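Long-range contacts in topoisomerase IV subunit A (Escherichia coli, PDB 1ZVT), which forms part of a type II topoisomerase that unlinks and relaxes DNA, the C-terminal beta-pinwheel domain described here probably binding the DNA: residues A[201-206]-A[240-245]; A[121-126]-A[167-172]; A[6-11]-A[84-89]. One frame throughout, in Å; residues are numbered along the deposited sequence.

Contact 1: residues A[201-206]-A[240-245]; sequences TLTIHV and RVEIDS
His205 and Glu242 meet on one face of an antiparallel strand pair, 201-206 with 240-244, in a blade of the beta-pinwheel. Paired backbone bonds join Thr201 to Asp244, Thr203 to Glu242 and His205 to Arg240. Of these, Arg240 N to His205 O is weak at 3.4 Å. Strand 209-213 flanks 201-206 on its other edge.

His205 CG stands anti to the carbonyl carbon (chi1 -50°). NE2 of His205 donates to Glu242 OE1 at 2.9 Å. The bond is bent, 145° at the hydrogen, and the ring and carboxylate planes are 51° apart. Arg240 CD sits over one face of the ring, 4.1 Å from the His205 ring centroid, as a CH-pi contact. Arg240 CG is anti to its backbone N, and an extended chi2 carries CD out over the ring. An alanine in place of His205 would probably leave Glu242 OE1 without this donor and Arg240 CD without the ring beneath it.

On the opposite face, Leu202 and Ile243 lie side by side, CG of Leu202 3.9 Å from CG1 of Ile243. Both also touch Leu196. Back on the His205 face, one water hydrogen-bonds to Thr203 OG1, Glu242 O and Asp244 OD2, and its distance to Asp244 OD2 is 2.8 Å.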
ATOM      1  N   THR A 201      -4.526  10.182  16.648  1.00 23.95           N
ATOM      2  CA  THR A 201      -4.364   9.273  17.780  1.00 24.13           C
ATOM      3  C   THR A 201      -4.391   7.866  17.210  1.00 24.19           C
ATOM      4  O   THR A 201      -5.170   7.601  16.306  1.00 23.87           O
ATOM      5  CB  THR A 201      -5.510   9.435  18.808  1.00 24.35           C
ATOM      6  OG1 THR A 201      -5.453  10.752  19.372  1.00 26.48           O
ATOM      7  CG2 THR A 201      -5.438   8.397  19.912  1.00 25.99           C
ATOM      8  N   LEU A 202      -3.489   7.014  17.705  1.00 23.37           N
ATOM      9  CA  LEU A 202      -3.423   5.590  17.357  1.00 25.14           C
ATOM     10  C   LEU A 202      -3.697   4.759  18.597  1.00 24.97           C
ATOM     11  O   LEU A 202      -3.091   4.979  19.660  1.00 24.67           O
ATOM     12  CB  LEU A 202      -2.035   5.215  16.819  1.00 26.32           C
ATOM     13  CG  LEU A 202      -1.856   5.401  15.309  1.00 29.10           C
ATOM     14  CD1 LEU A 202      -1.481   6.816  14.969  1.00 32.40           C
ATOM     15  CD2 LEU A 202      -0.786   4.459  14.846  1.00 30.54           C
ATOM     16  N   THR A 203      -4.585   3.787  18.460  1.00 23.75           N
ATOM     17  CA  THR A 203      -4.812   2.831  19.522  1.00 23.92           C
ATOM     18  C   THR A 203      -4.379   1.493  18.955  1.00 24.06           C
ATOM     19  O   THR A 203      -4.862   1.095  17.913  1.00 24.17           O
ATOM     20  CB  THR A 203      -6.287   2.790  19.930  1.00 24.34           C
ATOM     21  OG1 THR A 203      -6.680   4.093  20.406  1.00 26.16           O
ATOM     22  CG2 THR A 203      -6.521   1.777  21.017  1.00 25.00           C
ATOM     23  N   ILE A 204      -3.456   0.830  19.639  1.00 23.95           N
ATOM     24  CA  ILE A 204      -2.831  -0.385  19.112  1.00 23.77           C
ATOM     25  C   ILE A 204      -3.086  -1.509  20.094  1.00 24.16           C
ATOM     26  O   ILE A 204      -2.851  -1.342  21.299  1.00 24.74           O
ATOM     27  CB  ILE A 204      -1.295  -0.164  18.910  1.00 23.89           C
ATOM     28  CG1 ILE A 204      -1.027   1.019  17.970  1.00 25.37           C
ATOM     29  CG2 ILE A 204      -0.602  -1.431  18.405  1.00 25.23           C
ATOM     30  CD1 ILE A 204       0.448   1.376  17.797  1.00 25.36           C
ATOM     31  N   HIS A 205      -3.559  -2.661  19.598  1.00 22.75           N
ATOM     32  CA  HIS A 205      -3.798  -3.803  20.456  1.00 23.30           C
ATOM     33  C   HIS A 205      -2.921  -4.968  20.066  1.00 23.04           C
ATOM     34  O   HIS A 205      -2.647  -5.172  18.891  1.00 21.59           O
ATOM     35  CB  HIS A 205      -5.236  -4.275  20.362  1.00 24.01           C
ATOM     36  CG  HIS A 205      -6.246  -3.185  20.527  1.00 28.46           C
ATOM     37  ND1 HIS A 205      -7.190  -3.206  21.525  1.00 32.04           N
ATOM     38  CD2 HIS A 205      -6.470  -2.057  19.818  1.00 31.67           C
ATOM     39  CE1 HIS A 205      -7.957  -2.141  21.425  1.00 29.90           C
ATOM     40  NE2 HIS A 205      -7.554  -1.434  20.387  1.00 34.10           N
ATOM     41  N   VAL A 206      -2.446  -5.690  21.072  1.00 22.25           N
ATOM     42  CA  VAL A 206      -1.798  -6.969  20.887  1.00 23.66           C
ATOM     43  C   VAL A 206      -2.527  -7.880  21.863  1.00 24.88           C
ATOM     44  O   VAL A 206      -2.284  -7.799  23.076  1.00 24.72           O
ATOM     45  CB  VAL A 206      -0.299  -6.926  21.314  1.00 23.72           C
ATOM     46  CG1 VAL A 206       0.329  -8.292  21.218  1.00 24.98           C
ATOM     47  CG2 VAL A 206       0.512  -5.880  20.501  1.00 25.52           C
ATOM     48  N   ARG A 240      -4.620  -5.218  16.164  1.00 19.77           N
ATOM     49  CA  ARG A 240      -5.652  -4.222  15.861  1.00 20.75           C
ATOM     50  C   ARG A 240      -5.044  -2.843  15.951  1.00 20.08           C
ATOM     51  O   ARG A 240      -4.303  -2.580  16.894  1.00 19.44           O
ATOM     52  CB  ARG A 240      -6.841  -4.358  16.848  1.00 21.02           C
ATOM     53  CG  ARG A 240      -8.069  -3.499  16.480  1.00 24.73           C
ATOM     54  CD  ARG A 240      -9.244  -3.731  17.478  1.00 25.26           C
ATOM     55  NE  ARG A 240      -9.702  -5.136  17.541  1.00 32.24           N
ATOM     56  CZ  ARG A 240     -10.804  -5.531  18.194  1.00 33.05           C
ATOM     57  NH1 ARG A 240     -11.556  -4.639  18.842  1.00 32.78           N
ATOM     58  NH2 ARG A 240     -11.149  -6.814  18.222  1.00 35.47           N
ATOM     59  N   VAL A 241      -5.337  -1.981  14.971  1.00 19.70           N
ATOM     60  CA  VAL A 241      -4.910  -0.593  15.028  1.00 20.33           C
ATOM     61  C   VAL A 241      -6.110   0.265  14.658  1.00 20.82           C
ATOM     62  O   VAL A 241      -6.784  -0.007  13.671  1.00 20.41           O
ATOM     63  CB  VAL A 241      -3.775  -0.279  14.034  1.00 21.43           C
ATOM     64  CG1 VAL A 241      -3.396   1.192  14.130  1.00 23.15           C
ATOM     65  CG2 VAL A 241      -2.535  -1.146  14.295  1.00 19.48           C
ATOM     66  N   GLU A 242      -6.372   1.296  15.451  1.00 20.95           N
ATOM     67  CA  GLU A 242      -7.441   2.250  15.116  1.00 21.84           C
ATOM     68  C   GLU A 242      -6.808   3.616  15.056  1.00 22.03           C
ATOM     69  O   GLU A 242      -6.202   4.039  16.030  1.00 22.71           O
ATOM     70  CB  GLU A 242      -8.532   2.205  16.187  1.00 23.08           C
ATOM     71  CG  GLU A 242      -9.226   0.852  16.236  1.00 26.52           C
ATOM     72  CD  GLU A 242      -9.762   0.540  17.610  1.00 34.65           C
ATOM     73  OE1 GLU A 242      -8.957   0.324  18.551  1.00 34.61           O
ATOM     74  OE2 GLU A 242     -10.999   0.531  17.744  1.00 38.18           O
ATOM     75  N   ILE A 243      -6.932   4.290  13.914  1.00 21.36           N
ATOM     76  CA  ILE A 243      -6.338   5.608  13.722  1.00 22.34           C
ATOM     77  C   ILE A 243      -7.468   6.622  13.635  1.00 23.83           C
ATOM     78  O   ILE A 243      -8.322   6.521  12.769  1.00 23.51           O
ATOM     79  CB  ILE A 243      -5.500   5.650  12.423  1.00 22.76           C
ATOM     80  CG1 ILE A 243      -4.421   4.562  12.474  1.00 22.83           C
ATOM     81  CG2 ILE A 243      -4.878   7.014  12.222  1.00 21.83           C
ATOM     82  CD1 ILE A 243      -3.704   4.343  11.164  1.00 28.29           C
ATOM     83  N   ASP A 244      -7.463   7.585  14.549  1.00 25.15           N
ATOM     84  CA  ASP A 244      -8.446   8.673  14.532  1.00 29.07           C
ATOM     85  C   ASP A 244      -7.699   9.920  14.078  1.00 30.15           C
ATOM     86  O   ASP A 244      -6.754  10.329  14.737  1.00 29.25           O
ATOM     87  CB  ASP A 244      -9.063   8.819  15.930  1.00 30.00           C
ATOM     88  CG  ASP A 244      -9.951   7.638  16.285  1.00 34.03           C
ATOM     89  OD1 ASP A 244     -10.915   7.399  15.524  1.00 37.66           O
ATOM     90  OD2 ASP A 244      -9.688   6.919  17.296  1.00 40.08           O
ATOM     91  N   SER A 245      -8.074  10.458  12.912  1.00 32.05           N
ATOM     92  CA  SER A 245      -7.262  11.482  12.237  1.00 34.79           C
ATOM     93  C   SER A 245      -8.055  12.695  11.782  1.00 35.92           C
ATOM     94  O   SER A 245      -8.767  12.636  10.780  1.00 36.81           O
ATOM     95  CB  SER A 245      -6.451  10.886  11.081  1.00 35.16           C
ATOM     96  OG  SER A 245      -7.279  10.393  10.037  1.00 38.68           O
TER
HETATM   97  O   HOH W   1      -7.317   5.752  18.155  1.00 25.40           O

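Contact 2: residues A[121-126]-A[167-172]; sequences AGKALI and LSKGKG
Leu125 and Ile126 meet Lys169 and Gly170 mainly through the backbone. The first pair follows strand 123-124. The second lies in the loop that leads into strand 173-174. The touching parts run 51° apart, and the two backbones make a single bridge, Ile126 with Gly170. Gly170 N donates to Leu125 O at 3.0 Å, with 151° at the hydrogen. The same oxygen, Leu125 O, also receives a CA-H...O contact from Lys169 CA at 3.2 Å. In the other direction, Ile126 CA lies 3.3 Å from Gly170 O. The backbone angles of Gly170 call for glycine, because a CB there would jam against the carbonyl oxygen of Lys169.

The contact joins two successive blades of the beta-pinwheel. Strand 123-124 is an outer strand of the sheet built on 47-51 and 55-59. Strand 173-174 has the same place in the sheet built on 97-101 and 106-111.

Lys123 is extended beyond CG, and its NZ donates to Ser168 O at 2.9 Å. Asp114 O takes a second bond from this NZ, so two backbone carbonyls hold the ammonium group. The Lys123 chain crosses that of Lys169 at about a right angle, with Lys123 CE 3.9 Å from Lys169 CB. On Lys169 it is CB that does the touching, while the end of the chain leads away. The two ammonium nitrogens, Lys123 NZ and Lys169 NZ, are 6.6 Å apart, like charges that probably repel only weakly. Leu125 starts away from the loop, yet its CD1 comes back to 3.7 Å from Ser168 O. Leu125 and Ile126 both also pack on Phe108. Ile126 CG1 rests 3.6 Å from Gly170 O.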
ATOM      1  N   ALA A 121       3.981  -6.295 -19.328  1.00 20.55           N
ATOM      2  CA  ALA A 121       4.880  -6.668 -18.242  1.00 20.48           C
ATOM      3  C   ALA A 121       4.983  -5.579 -17.182  1.00 20.27           C
ATOM      4  O   ALA A 121       5.677  -5.767 -16.204  1.00 20.62           O
ATOM      5  CB  ALA A 121       6.269  -7.004 -18.791  1.00 20.60           C
ATOM      6  N   GLY A 122       4.301  -4.449 -17.390  1.00 20.99           N
ATOM      7  CA  GLY A 122       4.366  -3.303 -16.452  1.00 21.31           C
ATOM      8  C   GLY A 122       5.770  -2.757 -16.257  1.00 22.86           C
ATOM      9  O   GLY A 122       6.641  -2.881 -17.148  1.00 23.42           O
ATOM     10  N   LYS A 123       5.988  -2.163 -15.085  1.00 21.87           N
ATOM     11  CA  LYS A 123       7.221  -1.448 -14.747  1.00 22.47           C
ATOM     12  C   LYS A 123       7.799  -1.924 -13.425  1.00 21.78           C
ATOM     13  O   LYS A 123       7.059  -2.179 -12.478  1.00 20.70           O
ATOM     14  CB  LYS A 123       6.914   0.061 -14.674  1.00 23.21           C
ATOM     15  CG  LYS A 123       7.826   0.892 -13.805  1.00 25.95           C
ATOM     16  CD  LYS A 123       7.397   2.354 -13.790  1.00 24.55           C
ATOM     17  CE  LYS A 123       8.302   3.158 -12.857  1.00 27.42           C
ATOM     18  NZ  LYS A 123       7.998   4.627 -12.870  1.00 27.85           N
ATOM     19  N   ALA A 124       9.134  -2.045 -13.355  1.00 21.09           N
ATOM     20  CA  ALA A 124       9.798  -2.283 -12.079  1.00 21.47           C
ATOM     21  C   ALA A 124       9.720  -0.989 -11.289  1.00 21.83           C
ATOM     22  O   ALA A 124      10.368  -0.006 -11.648  1.00 23.83           O
ATOM     23  CB  ALA A 124      11.270  -2.695 -12.313  1.00 21.60           C
ATOM     24  N   LEU A 125       8.872  -0.942 -10.271  1.00 20.74           N
ATOM     25  CA  LEU A 125       8.620   0.331  -9.591  1.00 20.79           C
ATOM     26  C   LEU A 125       9.423   0.429  -8.305  1.00 20.58           C
ATOM     27  O   LEU A 125      10.079   1.439  -8.056  1.00 20.89           O
ATOM     28  CB  LEU A 125       7.134   0.520  -9.300  1.00 20.20           C
ATOM     29  CG  LEU A 125       6.713   1.613  -8.315  1.00 20.27           C
ATOM     30  CD1 LEU A 125       6.934   2.992  -8.897  1.00 22.72           C
ATOM     31  CD2 LEU A 125       5.229   1.404  -7.933  1.00 23.00           C
ATOM     32  N   ILE A 126       9.322  -0.599  -7.470  1.00 20.42           N
ATOM     33  CA  ILE A 126      10.126  -0.631  -6.244  1.00 20.81           C
ATOM     34  C   ILE A 126      10.989  -1.886  -6.199  1.00 21.10           C
ATOM     35  O   ILE A 126      10.519  -3.009  -6.443  1.00 20.82           O
ATOM     36  CB  ILE A 126       9.286  -0.416  -4.958  1.00 21.66           C
ATOM     37  CG1 ILE A 126      10.180  -0.460  -3.707  1.00 22.47           C
ATOM     38  CG2 ILE A 126       8.127  -1.409  -4.875  1.00 22.26           C
ATOM     39  CD1 ILE A 126       9.572   0.270  -2.543  1.00 23.40           C
ATOM     40  N   LEU A 167      11.013  10.032  -5.778  1.00 21.53           N
ATOM     41  CA  LEU A 167      11.642   9.280  -6.866  1.00 21.55           C
ATOM     42  C   LEU A 167      10.559   8.758  -7.804  1.00 22.29           C
ATOM     43  O   LEU A 167       9.373   8.769  -7.451  1.00 22.17           O
ATOM     44  CB  LEU A 167      12.446   8.093  -6.311  1.00 21.27           C
ATOM     45  CG  LEU A 167      13.684   8.389  -5.458  1.00 21.45           C
ATOM     46  CD1 LEU A 167      14.212   7.085  -4.881  1.00 22.24           C
ATOM     47  CD2 LEU A 167      14.796   9.153  -6.244  1.00 23.38           C
ATOM     48  N   SER A 168      10.951   8.306  -8.993  1.00 22.51           N
ATOM     49  CA  SER A 168       9.975   7.723  -9.938  1.00 23.40           C
ATOM     50  C   SER A 168      10.028   6.207  -9.883  1.00 23.18           C
ATOM     51  O   SER A 168       9.139   5.533 -10.401  1.00 23.40           O
ATOM     52  CB  SER A 168      10.233   8.196 -11.370  1.00 23.88           C
ATOM     53  OG  SER A 168      11.528   7.811 -11.773  1.00 26.97           O
ATOM     54  N   LYS A 169      11.093   5.683  -9.282  1.00 22.65           N
ATOM     55  CA  LYS A 169      11.277   4.249  -9.090  1.00 23.59           C
ATOM     56  C   LYS A 169      12.554   3.996  -8.285  1.00 22.97           C
ATOM     57  O   LYS A 169      13.317   4.939  -8.003  1.00 23.92           O
ATOM     58  CB  LYS A 169      11.387   3.545 -10.451  1.00 23.63           C
ATOM     59  CG  LYS A 169      12.632   3.970 -11.240  1.00 25.56           C
ATOM     60  CD  LYS A 169      12.668   3.346 -12.651  1.00 27.13           C
ATOM     61  CE  LYS A 169      14.021   3.579 -13.310  1.00 34.16           C
ATOM     62  NZ  LYS A 169      14.557   4.974 -13.115  1.00 37.09           N
ATOM     63  N   GLY A 170      12.792   2.728  -7.948  1.00 21.87           N
ATOM     64  CA  GLY A 170      14.063   2.280  -7.348  1.00 22.07           C
ATOM     65  C   GLY A 170      13.874   1.591  -6.013  1.00 21.32           C
ATOM     66  O   GLY A 170      12.736   1.288  -5.599  1.00 21.13           O
ATOM     67  N   LYS A 171      14.986   1.349  -5.330  1.00 20.31           N
ATOM     68  CA  LYS A 171      14.926   0.800  -3.977  1.00 20.29           C
ATOM     69  C   LYS A 171      14.310   1.812  -3.022  1.00 20.17           C
ATOM     70  O   LYS A 171      13.613   1.432  -2.071  1.00 19.88           O
ATOM     71  CB  LYS A 171      16.336   0.442  -3.510  1.00 19.71           C
ATOM     72  CG  LYS A 171      16.430  -0.114  -2.103  1.00 21.12           C
ATOM     73  CD  LYS A 171      17.911  -0.207  -1.690  1.00 23.46           C
ATOM     74  CE  LYS A 171      18.103  -0.868  -0.332  1.00 24.82           C
ATOM     75  NZ  LYS A 171      19.567  -1.051  -0.011  1.00 23.11           N
ATOM     76  N   GLY A 172      14.559   3.098  -3.280  1.00 19.94           N
ATOM     77  CA  GLY A 172      14.208   4.144  -2.341  1.00 19.45           C
ATOM     78  C   GLY A 172      15.302   4.440  -1.332  1.00 20.31           C
ATOM     79  O   GLY A 172      16.393   3.834  -1.343  1.00 20.50           O
TER

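Contact 3: residues A[6-11]-A[84-89]; sequences IVLSQM and ATVDHM
Met89 reaches across to Ile6 and Leu8 with the end of its side chain. Its CG is anti to the backbone N (chi1 180°), and the chain runs on extended before it bends at chi3 (59°). The terminal methyl lies against strand 3-9. Met89 CE is 3.6 Å from Leu8 CB and 3.5 Å from Ile6 O. Met89 SD lies 3.8 Å from Ile6 CG2, and the two side chains pass each other at a slant. Ile6 CB points toward Met89, but its longer branch leads away, so the CG2 methyl does the touching.

Leu8 also points across, with CG anti to its backbone N. Its CD2 comes only to 4.5 Å from Val86 CG1, a loose contact. Val39 and Val47 line both Ile6 and Met89, and Phe49 lies against both Val86 and Met89. Between Val86 and Met89, Asp87 and His88 form a classic beta bulge opposite strand 47-51.

The axes of 6-9 and 86-89 come no nearer than 9.1 Å, so the gap is bridged mainly by side chains, Met89 also touching backbone. Strand 3-9 belongs to one four-stranded sheet and strand 86-90 to another. This is apolar packing between blades of a beta-pinwheel.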
ATOM      1  N   ILE A   6     -13.858  -0.244 -10.033  1.00 17.08           N
ATOM      2  CA  ILE A   6     -13.128  -1.452 -10.414  1.00 16.49           C
ATOM      3  C   ILE A   6     -13.094  -2.375  -9.195  1.00 16.00           C
ATOM      4  O   ILE A   6     -12.776  -1.936  -8.090  1.00 16.98           O
ATOM      5  CB  ILE A   6     -11.675  -1.149 -10.857  1.00 17.07           C
ATOM      6  CG1 ILE A   6     -11.608   0.048 -11.831  1.00 17.38           C
ATOM      7  CG2 ILE A   6     -11.038  -2.429 -11.402  1.00 18.55           C
ATOM      8  CD1 ILE A   6     -12.492  -0.092 -13.085  1.00 17.60           C
ATOM      9  N   VAL A   7     -13.453  -3.637  -9.406  1.00 15.92           N
ATOM     10  CA  VAL A   7     -13.573  -4.614  -8.317  1.00 16.36           C
ATOM     11  C   VAL A   7     -12.592  -5.748  -8.541  1.00 16.14           C
ATOM     12  O   VAL A   7     -12.560  -6.348  -9.622  1.00 16.80           O
ATOM     13  CB  VAL A   7     -15.010  -5.187  -8.254  1.00 16.45           C
ATOM     14  CG1 VAL A   7     -15.159  -6.230  -7.089  1.00 18.29           C
ATOM     15  CG2 VAL A   7     -16.036  -4.032  -8.126  1.00 19.13           C
ATOM     16  N   LEU A   8     -11.786  -6.008  -7.515  1.00 16.22           N
ATOM     17  CA  LEU A   8     -10.751  -7.050  -7.514  1.00 17.18           C
ATOM     18  C   LEU A   8     -11.166  -8.159  -6.582  1.00 18.10           C
ATOM     19  O   LEU A   8     -11.610  -7.907  -5.449  1.00 17.15           O
ATOM     20  CB  LEU A   8      -9.439  -6.444  -7.009  1.00 16.28           C
ATOM     21  CG  LEU A   8      -8.253  -7.390  -6.820  1.00 17.72           C
ATOM     22  CD1 LEU A   8      -7.805  -7.987  -8.181  1.00 18.30           C
ATOM     23  CD2 LEU A   8      -7.088  -6.656  -6.107  1.00 18.17           C
ATOM     24  N   SER A   9     -11.031  -9.392  -7.048  1.00 18.29           N
ATOM     25  CA  SER A   9     -11.389 -10.533  -6.226  1.00 19.54           C
ATOM     26  C   SER A   9     -10.152 -11.201  -5.616  1.00 20.36           C
ATOM     27  O   SER A   9      -9.011 -10.929  -6.025  1.00 19.51           O
ATOM     28  CB  SER A   9     -12.185 -11.548  -7.040  1.00 20.19           C
ATOM     29  OG  SER A   9     -11.318 -12.271  -7.906  1.00 19.65           O
ATOM     30  N   GLN A  10     -10.395 -12.091  -4.643  1.00 20.51           N
ATOM     31  CA  GLN A  10      -9.311 -12.793  -3.938  1.00 22.02           C
ATOM     32  C   GLN A  10      -8.419 -13.578  -4.900  1.00 23.19           C
ATOM     33  O   GLN A  10      -7.193 -13.642  -4.723  1.00 23.48           O
ATOM     34  CB  GLN A  10      -9.906 -13.755  -2.903  1.00 22.32           C
ATOM     35  CG  GLN A  10     -10.510 -13.068  -1.689  1.00 22.01           C
ATOM     36  CD  GLN A  10      -9.501 -12.224  -0.921  1.00 24.48           C
ATOM     37  OE1 GLN A  10      -8.295 -12.523  -0.895  1.00 26.21           O
ATOM     38  NE2 GLN A  10      -9.986 -11.143  -0.312  1.00 21.50           N
ATOM     39  N   MET A  11      -9.050 -14.130  -5.935  1.00 23.32           N
ATOM     40  CA  MET A  11      -8.337 -14.935  -6.946  1.00 24.65           C
ATOM     41  C   MET A  11      -7.712 -14.107  -8.063  1.00 24.04           C
ATOM     42  O   MET A  11      -7.116 -14.666  -8.990  1.00 23.56           O
ATOM     43  CB  MET A  11      -9.280 -15.963  -7.547  1.00 25.39           C
ATOM     44  CG  MET A  11      -9.785 -17.027  -6.561  1.00 30.18           C
ATOM     45  SD  MET A  11      -8.432 -17.965  -5.857  1.00 40.57           S
ATOM     46  CE  MET A  11      -8.305 -17.304  -4.198  1.00 40.93           C
ATOM     47  N   ALA A  84       4.163 -14.560  -8.560  1.00 29.93           N
ATOM     48  CA  ALA A  84       3.740 -13.242  -8.084  1.00 29.14           C
ATOM     49  C   ALA A  84       2.231 -13.188  -8.019  1.00 28.71           C
ATOM     50  O   ALA A  84       1.538 -13.857  -8.810  1.00 29.49           O
ATOM     51  CB  ALA A  84       4.259 -12.153  -9.020  1.00 29.14           C
ATOM     52  N   THR A  85       1.725 -12.382  -7.091  1.00 27.15           N
ATOM     53  CA  THR A  85       0.303 -12.135  -6.944  1.00 25.83           C
ATOM     54  C   THR A  85       0.046 -10.634  -7.077  1.00 25.99           C
ATOM     55  O   THR A  85       0.951  -9.825  -6.860  1.00 24.71           O
ATOM     56  CB  THR A  85      -0.216 -12.579  -5.562  1.00 26.22           C
ATOM     57  OG1 THR A  85       0.606 -12.014  -4.525  1.00 26.40           O
ATOM     58  CG2 THR A  85      -0.232 -14.111  -5.428  1.00 27.15           C
ATOM     59  N   VAL A  86      -1.188 -10.274  -7.419  1.00 24.61           N
ATOM     60  CA  VAL A  86      -1.601  -8.864  -7.443  1.00 24.78           C
ATOM     61  C   VAL A  86      -2.159  -8.476  -6.090  1.00 24.38           C
ATOM     62  O   VAL A  86      -3.224  -8.965  -5.664  1.00 25.56           O
ATOM     63  CB  VAL A  86      -2.654  -8.602  -8.531  1.00 23.99           C
ATOM     64  CG1 VAL A  86      -3.272  -7.225  -8.377  1.00 24.95           C
ATOM     65  CG2 VAL A  86      -2.014  -8.756  -9.909  1.00 25.56           C
ATOM     66  N   ASP A  87      -1.455  -7.580  -5.406  1.00 23.39           N
ATOM     67  CA  ASP A  87      -1.769  -7.316  -4.010  1.00 22.90           C
ATOM     68  C   ASP A  87      -2.449  -5.986  -3.748  1.00 22.05           C
ATOM     69  O   ASP A  87      -3.117  -5.807  -2.724  1.00 21.95           O
ATOM     70  CB  ASP A  87      -0.490  -7.422  -3.167  1.00 23.41           C
ATOM     71  CG  ASP A  87       0.084  -8.818  -3.159  1.00 26.41           C
ATOM     72  OD1 ASP A  87      -0.619  -9.775  -3.575  1.00 25.64           O
ATOM     73  OD2 ASP A  87       1.258  -8.977  -2.757  1.00 29.78           O
ATOM     74  N   HIS A  88      -2.260  -5.032  -4.666  1.00 20.68           N
ATOM     75  CA  HIS A  88      -2.713  -3.676  -4.436  1.00 20.80           C
ATOM     76  C   HIS A  88      -3.299  -3.077  -5.705  1.00 20.07           C
ATOM     77  O   HIS A  88      -2.790  -3.336  -6.808  1.00 19.77           O
ATOM     78  CB  HIS A  88      -1.580  -2.766  -3.915  1.00 21.89           C
ATOM     79  CG  HIS A  88      -0.696  -3.419  -2.886  1.00 24.62           C
ATOM     80  ND1 HIS A  88      -1.072  -3.568  -1.569  1.00 27.16           N
ATOM     81  CD2 HIS A  88       0.538  -3.961  -2.989  1.00 27.94           C
ATOM     82  CE1 HIS A  88      -0.112  -4.185  -0.909  1.00 25.27           C
ATOM     83  NE2 HIS A  88       0.879  -4.431  -1.744  1.00 28.06           N
ATOM     84  N   MET A  89      -4.358  -2.289  -5.528  1.00 19.14           N
ATOM     85  CA  MET A  89      -5.071  -1.651  -6.627  1.00 19.27           C
ATOM     86  C   MET A  89      -5.322  -0.179  -6.289  1.00 19.13           C
ATOM     87  O   MET A  89      -5.744   0.141  -5.158  1.00 19.67           O
ATOM     88  CB  MET A  89      -6.417  -2.362  -6.845  1.00 19.38           C
ATOM     89  CG  MET A  89      -7.256  -1.791  -7.958  1.00 19.37           C
ATOM     90  SD  MET A  89      -8.741  -2.775  -8.391  1.00 19.83           S
ATOM     91  CE  MET A  89      -9.659  -2.805  -6.840  1.00 20.06           C
TER

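How the contacts relate
Contact 3 is the most buried and is apolar, made mostly by side chains between two sheets. Contact 1 lies within one sheet and is partly buried. Its backbone bonds hold the strands, while one face carries a polar cluster and the other an apolar one. Contact 2 is also partly buried. It ties strand 123-124 and the residues after it to a loop by one backbone bond and one lysine bond. Contacts 2 and 3 reach the same sheet, at its two outer strands, 123-124 and 86-90, with nearest atoms about 8 Å apart. Contact 1 belongs to a different sheet. It lies across the chain's centre from contact 2, with the two contact centres 31 Å apart.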